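Local coordinates for protein putative polyprenyl synthetase (Streptomyces coelicolor, PDB 3NF2) that probably builds polyprenyl diphosphates from isoprenoid units, as a metal-dependent prenyltransferase of the FPP/GGPP synthase family, at residues T14-V19 / G79-E84; P18-A23 / F39-A44; L227-D232 / L251-A256. All coordinates share one frame; numbering follows the deposited sequence.

Helix 5-25, near the N terminus, starts both of the first two contacts, which share Pro-18 and Val-19. Contact 2 closes the shorter excursion, through helix 31-38 to the segment 39-44; that segment lies within the longer span, taking in helix 57-67, that contact 1 closes by returning to helix 77-98. The two sites touch through Leu-20, whose CD1 meets CB of Glu-84, so helix 5-25 ties the loop after helix 31-38 to helix 77-98. Contact 3 follows in series, across the chain's centre and about 31 Å from contact 1 between centres; joining the ends of helices 203-230 and 251-259, it closes the stretch holding short helices 233-236 and 242-245.

Contact 1: T14-V19 / G79-E84; sequences TLATPV and GAVAVE
In the all-helical isoprenoid synthase fold, Ala-16 and Val-19 on one side of helix 5-25 pack against Ala-80 and Val-81 near the start of helix 77-98, the helix whose far end carries the family's first aspartate-rich sequence. The two short segments cross at -64° with their axes 9.1 Å apart, and the backbones come nearest at Ala-16 and Val-81, whose CA atoms are 5.9 Å apart. Between the two alanines methyl meets methyl, CB of Ala-16 facing CB of Ala-80 at 4.1 Å. Val-81 fills the space beside this pair. Its chi1 of 166° sets CG1 anti to the backbone N and CG2 anti to the carbonyl carbon, and CG2 is the branch that reaches across, lodging between the turn of Ala-16 and the side chain of Val-19; the two valine side chains cross at about a right angle. Helix 5-25 is kinked here, since the N of Pro-18 and that of Val-19 make no bond to the preceding turn. Around the contact, Ala-80 also touches Ala-62 of helix 57-67 and Val-81 touches Val-132 of helix 115-134, so the crossing is built into a wider apolar core, while Val-19 lies on its more exposed side. The grip is purely van der Waals, and it centres on a single methyl: CG2 of Val-81 lies 3.8 Å from CG1 of Val-19 and 3.8 Å from the carbonyl O of Ala-16.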
ATOM      1  N   THR A  14     -11.285 -17.661 -15.963  1.00 75.68           N
ATOM      2  CA  THR A  14     -11.777 -18.834 -15.233  1.00 72.79           C
ATOM      3  C   THR A  14     -10.728 -19.461 -14.320  1.00 68.95           C
ATOM      4  O   THR A  14     -11.077 -20.052 -13.304  1.00 71.87           O
ATOM      5  CB  THR A  14     -12.351 -19.914 -16.173  1.00 75.24           C
ATOM      6  OG1 THR A  14     -11.329 -20.365 -17.071  1.00 81.71           O
ATOM      7  CG2 THR A  14     -13.545 -19.367 -16.968  1.00 69.53           C
ATOM      8  N   LEU A  15      -9.452 -19.339 -14.673  1.00 62.73           N
ATOM      9  CA  LEU A  15      -8.399 -19.841 -13.794  1.00 59.77           C
ATOM     10  C   LEU A  15      -8.135 -18.927 -12.592  1.00 62.73           C
ATOM     11  O   LEU A  15      -7.970 -19.408 -11.466  1.00 61.49           O
ATOM     12  CB  LEU A  15      -7.105 -20.102 -14.568  1.00 56.81           C
ATOM     13  CG  LEU A  15      -7.086 -21.351 -15.463  1.00 60.08           C
ATOM     14  CD1 LEU A  15      -5.723 -21.512 -16.113  1.00 43.94           C
ATOM     15  CD2 LEU A  15      -7.490 -22.637 -14.716  1.00 52.83           C
ATOM     16  N   ALA A  16      -8.120 -17.612 -12.828  1.00 59.04           N
ATOM     17  CA  ALA A  16      -7.695 -16.658 -11.801  1.00 52.02           C
ATOM     18  C   ALA A  16      -8.809 -16.157 -10.883  1.00 49.95           C
ATOM     19  O   ALA A  16      -8.586 -16.040  -9.681  1.00 47.87           O
ATOM     20  CB  ALA A  16      -6.935 -15.482 -12.425  1.00 46.08           C
ATOM     21  N   THR A  17      -9.987 -15.851 -11.440  1.00 49.27           N
ATOM     22  CA  THR A  17     -11.125 -15.337 -10.642  1.00 57.21           C
ATOM     23  C   THR A  17     -11.493 -16.119  -9.350  1.00 58.41           C
ATOM     24  O   THR A  17     -11.588 -15.500  -8.287  1.00 62.59           O
ATOM     25  CB  THR A  17     -12.406 -15.039 -11.508  1.00 59.01           C
ATOM     26  OG1 THR A  17     -12.052 -14.234 -12.642  1.00 58.50           O
ATOM     27  CG2 THR A  17     -13.466 -14.309 -10.687  1.00 53.00           C
ATOM     28  N   PRO A  18     -11.679 -17.462  -9.422  1.00 60.25           N
ATOM     29  CA  PRO A  18     -12.006 -18.187  -8.175  1.00 57.91           C
ATOM     30  C   PRO A  18     -10.892 -18.184  -7.123  1.00 55.64           C
ATOM     31  O   PRO A  18     -11.191 -18.194  -5.931  1.00 52.50           O
ATOM     32  CB  PRO A  18     -12.264 -19.630  -8.650  1.00 57.21           C
ATOM     33  CG  PRO A  18     -12.537 -19.518 -10.108  1.00 62.81           C
ATOM     34  CD  PRO A  18     -11.672 -18.381 -10.576  1.00 62.58           C
ATOM     35  N   VAL A  19      -9.632 -18.173  -7.558  1.00 54.53           N
ATOM     36  CA  VAL A  19      -8.496 -18.103  -6.627  1.00 50.95           C
ATOM     37  C   VAL A  19      -8.424 -16.724  -5.949  1.00 51.58           C
ATOM     38  O   VAL A  19      -8.200 -16.625  -4.737  1.00 51.34           O
ATOM     39  CB  VAL A  19      -7.162 -18.474  -7.326  1.00 49.17           C
ATOM     40  CG1 VAL A  19      -5.972 -18.327  -6.383  1.00 36.05           C
ATOM     41  CG2 VAL A  19      -7.223 -19.905  -7.850  1.00 48.17           C
ATOM     42  N   GLY A  79       0.743 -15.648 -10.193  1.00 52.58           N
ATOM     43  CA  GLY A  79       1.188 -14.444 -10.886  1.00 44.33           C
ATOM     44  C   GLY A  79       0.039 -13.605 -11.396  1.00 40.16           C
ATOM     45  O   GLY A  79       0.067 -12.394 -11.269  1.00 48.31           O
ATOM     46  N   ALA A  80      -0.979 -14.251 -11.955  1.00 42.32           N
ATOM     47  CA  ALA A  80      -2.168 -13.558 -12.464  1.00 42.22           C
ATOM     48  C   ALA A  80      -3.007 -12.951 -11.356  1.00 46.76           C
ATOM     49  O   ALA A  80      -3.622 -11.901 -11.550  1.00 46.37           O
ATOM     50  CB  ALA A  80      -3.030 -14.512 -13.274  1.00 44.26           C
ATOM     51  N   VAL A  81      -3.050 -13.640 -10.216  1.00 43.74           N
ATOM     52  CA  VAL A  81      -3.829 -13.213  -9.059  1.00 42.34           C
ATOM     53  C   VAL A  81      -3.153 -11.984  -8.430  1.00 41.58           C
ATOM     54  O   VAL A  81      -3.802 -10.967  -8.182  1.00 38.18           O
ATOM     55  CB  VAL A  81      -4.044 -14.398  -8.050  1.00 44.97           C
ATOM     56  CG1 VAL A  81      -4.538 -13.918  -6.685  1.00 39.02           C
ATOM     57  CG2 VAL A  81      -5.031 -15.400  -8.618  1.00 37.94           C
ATOM     58  N   ALA A  82      -1.844 -12.070  -8.241  1.00 34.59           N
ATOM     59  CA  ALA A  82      -1.063 -10.968  -7.697  1.00 41.29           C
ATOM     60  C   ALA A  82      -1.162  -9.694  -8.554  1.00 46.71           C
ATOM     61  O   ALA A  82      -1.299  -8.587  -8.008  1.00 48.60           O
ATOM     62  CB  ALA A  82       0.384 -11.389  -7.526  1.00 35.88           C
ATOM     63  N   VAL A  83      -1.105  -9.864  -9.882  1.00 43.58           N
ATOM     64  CA  VAL A  83      -1.237  -8.759 -10.835  1.00 37.06           C
ATOM     65  C   VAL A  83      -2.622  -8.101 -10.735  1.00 45.62           C
ATOM     66  O   VAL A  83      -2.739  -6.869 -10.730  1.00 46.64           O
ATOM     67  CB  VAL A  83      -0.947  -9.218 -12.295  1.00 38.03           C
ATOM     68  CG1 VAL A  83      -1.473  -8.220 -13.303  1.00 30.55           C
ATOM     69  CG2 VAL A  83       0.548  -9.375 -12.523  1.00 40.97           C
ATOM     70  N   GLU A  84      -3.659  -8.925 -10.623  1.00 42.21           N
ATOM     71  CA  GLU A  84      -5.017  -8.419 -10.503  1.00 40.82           C
ATOM     72  C   GLU A  84      -5.245  -7.681  -9.193  1.00 43.42           C
ATOM     73  O   GLU A  84      -5.985  -6.697  -9.148  1.00 42.57           O
ATOM     74  CB  GLU A  84      -6.019  -9.559 -10.625  1.00 42.01           C
ATOM     75  CG  GLU A  84      -6.210 -10.080 -12.040  1.00 49.00           C
ATOM     76  CD  GLU A  84      -6.295  -8.971 -13.067  1.00 52.11           C
ATOM     77  OE1 GLU A  84      -5.275  -8.728 -13.747  1.00 40.76           O
ATOM     78  OE2 GLU A  84      -7.372  -8.343 -13.183  1.00 50.27           O
TER

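Contact 2: P18-A23 / F39-A44; sequences PVLRAA and FGWIDA
The guanidinium of Arg-21 lies flat on the indole of Trp-41, with the planes 9° apart and the two centres 3.7 Å apart, the two side chains running antiparallel alongside one another. Bends at chi2 (104°) and chi3 (82°) lay the arginine chain along the ring: CD sits over the six-membered ring and CZ over the five-membered ring, a cation-pi contact, while NH2 ends 3.5 Å from CB of Trp-41. The other indole face is covered by CB of Phe-39, so the ring is sandwiched. Leu-20 adds a third approach, its CD2 in the indole plane at the edge, 3.7 Å from CH2 of Trp-41, and at the same time over one face of the Phe-39 ring in a CH-pi contact. Gly-40, in a Schellman motif at the end of helix 31-38, turns the chain between these two aromatics. An alanine in place of Trp-41 would take away the whole indole, and Arg-21 would probably be left free to swing while CD2 of Leu-20 lost one of its supports. The delocalised guanidinium charge faces the indole pi cloud, which probably steadies it; because its N-H bonds lie in its own plane, stacking would leave them able to bond elsewhere.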
ATOM      1  N   PRO A  18     -11.679 -17.462  -9.422  1.00 60.25           N
ATOM      2  CA  PRO A  18     -12.006 -18.187  -8.175  1.00 57.91           C
ATOM      3  C   PRO A  18     -10.892 -18.184  -7.123  1.00 55.64           C
ATOM      4  O   PRO A  18     -11.191 -18.194  -5.931  1.00 52.50           O
ATOM      5  CB  PRO A  18     -12.264 -19.630  -8.650  1.00 57.21           C
ATOM      6  CG  PRO A  18     -12.537 -19.518 -10.108  1.00 62.81           C
ATOM      7  CD  PRO A  18     -11.672 -18.381 -10.576  1.00 62.58           C
ATOM      8  N   VAL A  19      -9.632 -18.173  -7.558  1.00 54.53           N
ATOM      9  CA  VAL A  19      -8.496 -18.103  -6.627  1.00 50.95           C
ATOM     10  C   VAL A  19      -8.424 -16.724  -5.949  1.00 51.58           C
ATOM     11  O   VAL A  19      -8.200 -16.625  -4.737  1.00 51.34           O
ATOM     12  CB  VAL A  19      -7.162 -18.474  -7.326  1.00 49.17           C
ATOM     13  CG1 VAL A  19      -5.972 -18.327  -6.383  1.00 36.05           C
ATOM     14  CG2 VAL A  19      -7.223 -19.905  -7.850  1.00 48.17           C
ATOM     15  N   LEU A  20      -8.653 -15.672  -6.732  1.00 52.33           N
ATOM     16  CA  LEU A  20      -8.681 -14.308  -6.208  1.00 51.45           C
ATOM     17  C   LEU A  20      -9.886 -14.073  -5.290  1.00 50.41           C
ATOM     18  O   LEU A  20      -9.730 -13.494  -4.204  1.00 49.01           O
ATOM     19  CB  LEU A  20      -8.643 -13.280  -7.348  1.00 51.58           C
ATOM     20  CG  LEU A  20      -8.836 -11.788  -7.010  1.00 54.08           C
ATOM     21  CD1 LEU A  20      -7.923 -10.948  -7.844  1.00 51.37           C
ATOM     22  CD2 LEU A  20     -10.268 -11.335  -7.257  1.00 56.23           C
ATOM     23  N   ARG A  21     -11.069 -14.516  -5.728  1.00 45.94           N
ATOM     24  CA  ARG A  21     -12.295 -14.403  -4.913  1.00 48.28           C
ATOM     25  C   ARG A  21     -12.145 -15.090  -3.545  1.00 48.33           C
ATOM     26  O   ARG A  21     -12.501 -14.501  -2.519  1.00 50.22           O
ATOM     27  CB  ARG A  21     -13.528 -14.906  -5.682  1.00 47.09           C
ATOM     28  CG  ARG A  21     -14.693 -15.382  -4.821  1.00 56.47           C
ATOM     29  CD  ARG A  21     -15.856 -14.402  -4.758  1.00 61.45           C
ATOM     30  NE  ARG A  21     -16.740 -14.496  -5.921  1.00 58.16           N
ATOM     31  CZ  ARG A  21     -18.036 -14.182  -5.916  1.00 57.25           C
ATOM     32  NH1 ARG A  21     -18.746 -14.300  -7.030  1.00 54.81           N
ATOM     33  NH2 ARG A  21     -18.632 -13.767  -4.803  1.00 54.50           N
ATOM     34  N   ALA A  22     -11.575 -16.299  -3.536  1.00 42.79           N
ATOM     35  CA  ALA A  22     -11.322 -17.037  -2.291  1.00 45.83           C
ATOM     36  C   ALA A  22     -10.306 -16.347  -1.382  1.00 47.72           C
ATOM     37  O   ALA A  22     -10.425 -16.423  -0.160  1.00 50.78           O
ATOM     38  CB  ALA A  22     -10.894 -18.476  -2.568  1.00 43.42           C
ATOM     39  N   ALA A  23      -9.318 -15.674  -1.967  1.00 47.06           N
ATOM     40  CA  ALA A  23      -8.316 -14.977  -1.153  1.00 44.35           C
ATOM     41  C   ALA A  23      -8.899 -13.700  -0.574  1.00 41.42           C
ATOM     42  O   ALA A  23      -8.583 -13.316   0.540  1.00 49.59           O
ATOM     43  CB  ALA A  23      -7.061 -14.690  -1.962  1.00 39.43           C
ATOM     44  N   PHE A  39     -15.291  -5.386  -6.221  1.00 41.35           N
ATOM     45  CA  PHE A  39     -15.251  -6.343  -7.299  1.00 46.75           C
ATOM     46  C   PHE A  39     -16.617  -6.608  -7.929  1.00 49.28           C
ATOM     47  O   PHE A  39     -16.698  -7.352  -8.894  1.00 55.19           O
ATOM     48  CB  PHE A  39     -14.618  -7.639  -6.816  1.00 46.44           C
ATOM     49  CG  PHE A  39     -13.118  -7.598  -6.766  1.00 45.55           C
ATOM     50  CD1 PHE A  39     -12.363  -7.696  -7.941  1.00 39.59           C
ATOM     51  CD2 PHE A  39     -12.455  -7.459  -5.544  1.00 40.76           C
ATOM     52  CE1 PHE A  39     -10.975  -7.662  -7.896  1.00 42.44           C
ATOM     53  CE2 PHE A  39     -11.063  -7.419  -5.486  1.00 35.16           C
ATOM     54  CZ  PHE A  39     -10.319  -7.527  -6.657  1.00 32.59           C
ATOM     55  N   GLY A  40     -17.678  -6.002  -7.395  1.00 51.29           N
ATOM     56  CA  GLY A  40     -19.018  -6.127  -7.976  1.00 51.02           C
ATOM     57  C   GLY A  40     -19.807  -7.376  -7.587  1.00 57.10           C
ATOM     58  O   GLY A  40     -20.893  -7.626  -8.134  1.00 55.41           O
ATOM     59  N   TRP A  41     -19.282  -8.155  -6.638  1.00 55.77           N
ATOM     60  CA  TRP A  41     -19.960  -9.376  -6.183  1.00 51.30           C
ATOM     61  C   TRP A  41     -21.157  -9.105  -5.262  1.00 49.95           C
ATOM     62  O   TRP A  41     -22.070  -9.936  -5.154  1.00 47.18           O
ATOM     63  CB  TRP A  41     -18.972 -10.352  -5.533  1.00 51.73           C
ATOM     64  CG  TRP A  41     -17.771 -10.638  -6.402  1.00 52.66           C
ATOM     65  CD1 TRP A  41     -17.756 -10.801  -7.763  1.00 51.91           C
ATOM     66  CD2 TRP A  41     -16.417 -10.800  -5.967  1.00 43.83           C
ATOM     67  NE1 TRP A  41     -16.475 -11.034  -8.199  1.00 47.24           N
ATOM     68  CE2 TRP A  41     -15.633 -11.042  -7.119  1.00 48.82           C
ATOM     69  CE3 TRP A  41     -15.786 -10.748  -4.718  1.00 46.76           C
ATOM     70  CZ2 TRP A  41     -14.248 -11.241  -7.057  1.00 50.74           C
ATOM     71  CZ3 TRP A  41     -14.404 -10.951  -4.656  1.00 48.16           C
ATOM     72  CH2 TRP A  41     -13.655 -11.187  -5.818  1.00 44.53           C
ATOM     73  N   ILE A  42     -21.139  -7.950  -4.598  1.00 41.83           N
ATOM     74  CA  ILE A  42     -22.259  -7.498  -3.773  1.00 44.25           C
ATOM     75  C   ILE A  42     -22.494  -6.020  -4.075  1.00 47.48           C
ATOM     76  O   ILE A  42     -21.589  -5.354  -4.585  1.00 44.56           O
ATOM     77  CB  ILE A  42     -22.034  -7.688  -2.224  1.00 42.59           C
ATOM     78  CG1 ILE A  42     -20.892  -6.811  -1.701  1.00 43.55           C
ATOM     79  CG2 ILE A  42     -21.822  -9.172  -1.834  1.00 43.23           C
ATOM     80  CD1 ILE A  42     -20.745  -6.858  -0.186  1.00 41.91           C
ATOM     81  N   ASP A  43     -23.696  -5.522  -3.770  1.00 53.22           N
ATOM     82  CA  ASP A  43     -24.059  -4.117  -4.015  1.00 59.97           C
ATOM     83  C   ASP A  43     -23.857  -3.239  -2.776  1.00 60.35           C
ATOM     84  O   ASP A  43     -23.246  -3.678  -1.803  1.00 62.68           O
ATOM     85  CB  ASP A  43     -25.490  -3.995  -4.581  1.00 61.45           C
ATOM     86  CG  ASP A  43     -26.556  -4.562  -3.646  1.00 72.41           C
ATOM     87  OD1 ASP A  43     -27.394  -5.353  -4.131  1.00 76.62           O
ATOM     88  OD2 ASP A  43     -26.570  -4.227  -2.441  1.00 75.30           O
ATOM     89  N   ALA A  44     -24.390  -2.018  -2.810  1.00 60.99           N
ATOM     90  CA  ALA A  44     -24.146  -1.014  -1.758  1.00 63.01           C
ATOM     91  C   ALA A  44     -24.723  -1.361  -0.382  1.00 65.25           C
ATOM     92  O   ALA A  44     -24.209  -0.906   0.643  1.00 67.39           O
ATOM     93  CB  ALA A  44     -24.637   0.364  -2.206  1.00 61.92           C
TER

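Contact 3: L227-D232 / L251-A256; sequences LGIWGD and LPVVAA
Ile-229 and Trp-230, at the C-terminal end of helix 203-230 in the isoprenoid synthase fold and just beyond the sequence that corresponds to the family's second aspartate-rich region, meet Pro-252 at the start of helix 251-259. The fit is one of bumps in shallow hollows. The CD1 methyl of Ile-229 is the main bump: it settles against the pyrrolidine ring, 3.8 Å from CG and 3.9 Å from CB of Pro-252, and is flanked more loosely by CG2 of Val-253 at 4.3 Å. An extended end to the isoleucine chain (chi2 163°) carries CD1 that far. In return, CB of Pro-252 fills the notch between CD1 of Ile-229 and the indole, where it meets the ring edge near its plane, 4.1 Å from CZ3 of Trp-230. The proline, lying in the first helical turn, brings a rigid ring to this place. Ile-295 of helix 285-297 touches both Trp-230 and Pro-252 and extends the apolar cluster, and Asp-225 OD2 accepts a hydrogen bond from the N of Leu-251, joining the same two helices next to the packing. Trp-230 also makes a cation-pi contact with Arg-301 and has a bound sulfate ion about 4 Å from its side chain. Within its own segment the indole is backed by its neighbour: CG2 of Ile-229 lies 3.7 Å above the ring plane of Trp-230, over its centre.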
ATOM      1  N   LEU A 227     -10.093   5.491 -28.290  1.00 48.34           N
ATOM      2  CA  LEU A 227     -11.469   5.109 -27.973  1.00 45.84           C
ATOM      3  C   LEU A 227     -12.104   6.014 -26.923  1.00 46.19           C
ATOM      4  O   LEU A 227     -13.322   6.176 -26.908  1.00 46.33           O
ATOM      5  CB  LEU A 227     -11.556   3.651 -27.499  1.00 53.50           C
ATOM      6  CG  LEU A 227     -11.058   2.451 -28.328  1.00 68.45           C
ATOM      7  CD1 LEU A 227     -11.447   1.133 -27.633  1.00 66.09           C
ATOM      8  CD2 LEU A 227     -11.533   2.453 -29.795  1.00 73.47           C
ATOM      9  N   GLY A 228     -11.294   6.581 -26.028  1.00 45.97           N
ATOM     10  CA  GLY A 228     -11.812   7.529 -25.031  1.00 42.49           C
ATOM     11  C   GLY A 228     -12.410   8.789 -25.654  1.00 44.68           C
ATOM     12  O   GLY A 228     -13.357   9.367 -25.125  1.00 48.39           O
ATOM     13  N   ILE A 229     -11.863   9.216 -26.786  1.00 47.82           N
ATOM     14  CA  ILE A 229     -12.460  10.323 -27.533  1.00 50.16           C
ATOM     15  C   ILE A 229     -13.431   9.863 -28.636  1.00 47.99           C
ATOM     16  O   ILE A 229     -14.611  10.170 -28.580  1.00 48.49           O
ATOM     17  CB  ILE A 229     -11.400  11.281 -28.112  1.00 50.97           C
ATOM     18  CG1 ILE A 229     -10.448  11.762 -27.003  1.00 44.09           C
ATOM     19  CG2 ILE A 229     -12.089  12.464 -28.823  1.00 46.59           C
ATOM     20  CD1 ILE A 229      -9.148  12.364 -27.516  1.00 32.94           C
ATOM     21  N   TRP A 230     -12.950   9.114 -29.624  1.00 51.23           N
ATOM     22  CA  TRP A 230     -13.790   8.814 -30.801  1.00 53.40           C
ATOM     23  C   TRP A 230     -14.628   7.540 -30.761  1.00 53.90           C
ATOM     24  O   TRP A 230     -15.235   7.176 -31.768  1.00 50.29           O
ATOM     25  CB  TRP A 230     -12.955   8.840 -32.072  1.00 49.19           C
ATOM     26  CG  TRP A 230     -12.470  10.204 -32.373  1.00 46.10           C
ATOM     27  CD1 TRP A 230     -13.170  11.206 -32.987  1.00 36.20           C
ATOM     28  CD2 TRP A 230     -11.180  10.740 -32.064  1.00 45.50           C
ATOM     29  NE1 TRP A 230     -12.385  12.333 -33.090  1.00 49.13           N
ATOM     30  CE2 TRP A 230     -11.160  12.075 -32.531  1.00 44.58           C
ATOM     31  CE3 TRP A 230     -10.036  10.220 -31.439  1.00 42.00           C
ATOM     32  CZ2 TRP A 230     -10.043  12.899 -32.395  1.00 39.40           C
ATOM     33  CZ3 TRP A 230      -8.922  11.042 -31.305  1.00 43.78           C
ATOM     34  CH2 TRP A 230      -8.938  12.372 -31.777  1.00 42.40           C
ATOM     35  N   GLY A 231     -14.674   6.883 -29.604  1.00 57.14           N
ATOM     36  CA  GLY A 231     -15.394   5.625 -29.453  1.00 59.61           C
ATOM     37  C   GLY A 231     -16.901   5.775 -29.446  1.00 66.05           C
ATOM     38  O   GLY A 231     -17.440   6.735 -28.889  1.00 63.74           O
ATOM     39  N   ASP A 232     -17.573   4.812 -30.073  1.00 71.46           N
ATOM     40  CA  ASP A 232     -19.026   4.775 -30.159  1.00 76.27           C
ATOM     41  C   ASP A 232     -19.584   4.205 -28.853  1.00 77.00           C
ATOM     42  O   ASP A 232     -19.120   3.155 -28.409  1.00 77.16           O
ATOM     43  CB  ASP A 232     -19.427   3.902 -31.358  1.00 79.36           C
ATOM     44  CG  ASP A 232     -20.939   3.783 -31.540  1.00 86.05           C
ATOM     45  OD1 ASP A 232     -21.670   4.779 -31.331  1.00 82.47           O
ATOM     46  OD2 ASP A 232     -21.390   2.680 -31.920  1.00 86.16           O
ATOM     47  N   LEU A 251      -2.964  11.004 -25.097  1.00 46.52           N
ATOM     48  CA  LEU A 251      -2.009  11.178 -26.146  1.00 46.18           C
ATOM     49  C   LEU A 251      -2.541  11.967 -27.321  1.00 46.32           C
ATOM     50  O   LEU A 251      -1.844  12.788 -27.830  1.00 46.77           O
ATOM     51  CB  LEU A 251      -1.540   9.835 -26.625  1.00 43.90           C
ATOM     52  CG  LEU A 251      -0.323   9.338 -25.890  1.00 50.17           C
ATOM     53  CD1 LEU A 251       0.020   7.982 -26.333  1.00 50.66           C
ATOM     54  CD2 LEU A 251       0.802  10.241 -26.114  1.00 37.35           C
ATOM     55  N   PRO A 252      -3.758  11.748 -27.768  1.00 39.54           N
ATOM     56  CA  PRO A 252      -4.191  12.598 -28.888  1.00 39.39           C
ATOM     57  C   PRO A 252      -4.218  14.091 -28.532  1.00 43.61           C
ATOM     58  O   PRO A 252      -3.747  14.922 -29.322  1.00 40.38           O
ATOM     59  CB  PRO A 252      -5.610  12.105 -29.202  1.00 34.97           C
ATOM     60  CG  PRO A 252      -5.778  10.822 -28.504  1.00 39.33           C
ATOM     61  CD  PRO A 252      -4.782  10.751 -27.397  1.00 31.87           C
ATOM     62  N   VAL A 253      -4.744  14.407 -27.347  1.00 46.44           N
ATOM     63  CA  VAL A 253      -4.822  15.784 -26.841  1.00 45.38           C
ATOM     64  C   VAL A 253      -3.443  16.408 -26.805  1.00 45.76           C
ATOM     65  O   VAL A 253      -3.209  17.483 -27.360  1.00 48.36           O
ATOM     66  CB  VAL A 253      -5.405  15.816 -25.416  1.00 44.66           C
ATOM     67  CG1 VAL A 253      -5.492  17.247 -24.894  1.00 44.40           C
ATOM     68  CG2 VAL A 253      -6.765  15.170 -25.391  1.00 44.08           C
ATOM     69  N   VAL A 254      -2.526  15.700 -26.160  1.00 48.43           N
ATOM     70  CA  VAL A 254      -1.156  16.155 -25.986  1.00 44.85           C
ATOM     71  C   VAL A 254      -0.401  16.294 -27.311  1.00 46.16           C
ATOM     72  O   VAL A 254       0.264  17.311 -27.547  1.00 48.89           O
ATOM     73  CB  VAL A 254      -0.420  15.223 -25.015  1.00 44.66           C
ATOM     74  CG1 VAL A 254       1.024  15.556 -24.964  1.00 51.66           C
ATOM     75  CG2 VAL A 254      -1.034  15.339 -23.613  1.00 42.58           C
ATOM     76  N   ALA A 255      -0.517  15.286 -28.179  1.00 44.25           N
ATOM     77  CA  ALA A 255       0.125  15.332 -29.501  1.00 44.18           C
ATOM     78  C   ALA A 255      -0.383  16.510 -30.347  1.00 42.06           C
ATOM     79  O   ALA A 255       0.388  17.143 -31.056  1.00 43.39           O
ATOM     80  CB  ALA A 255      -0.068  14.017 -30.242  1.00 41.70           C
ATOM     81  N   ALA A 256      -1.678  16.795 -30.252  1.00 37.23           N
ATOM     82  CA  ALA A 256      -2.260  17.950 -30.908  1.00 39.84           C
ATOM     83  C   ALA A 256      -1.663  19.261 -30.377  1.00 47.13           C
ATOM     84  O   ALA A 256      -1.356  20.148 -31.163  1.00 46.91           O
ATOM     85  CB  ALA A 256      -3.759  17.944 -30.730  1.00 33.42           C
TER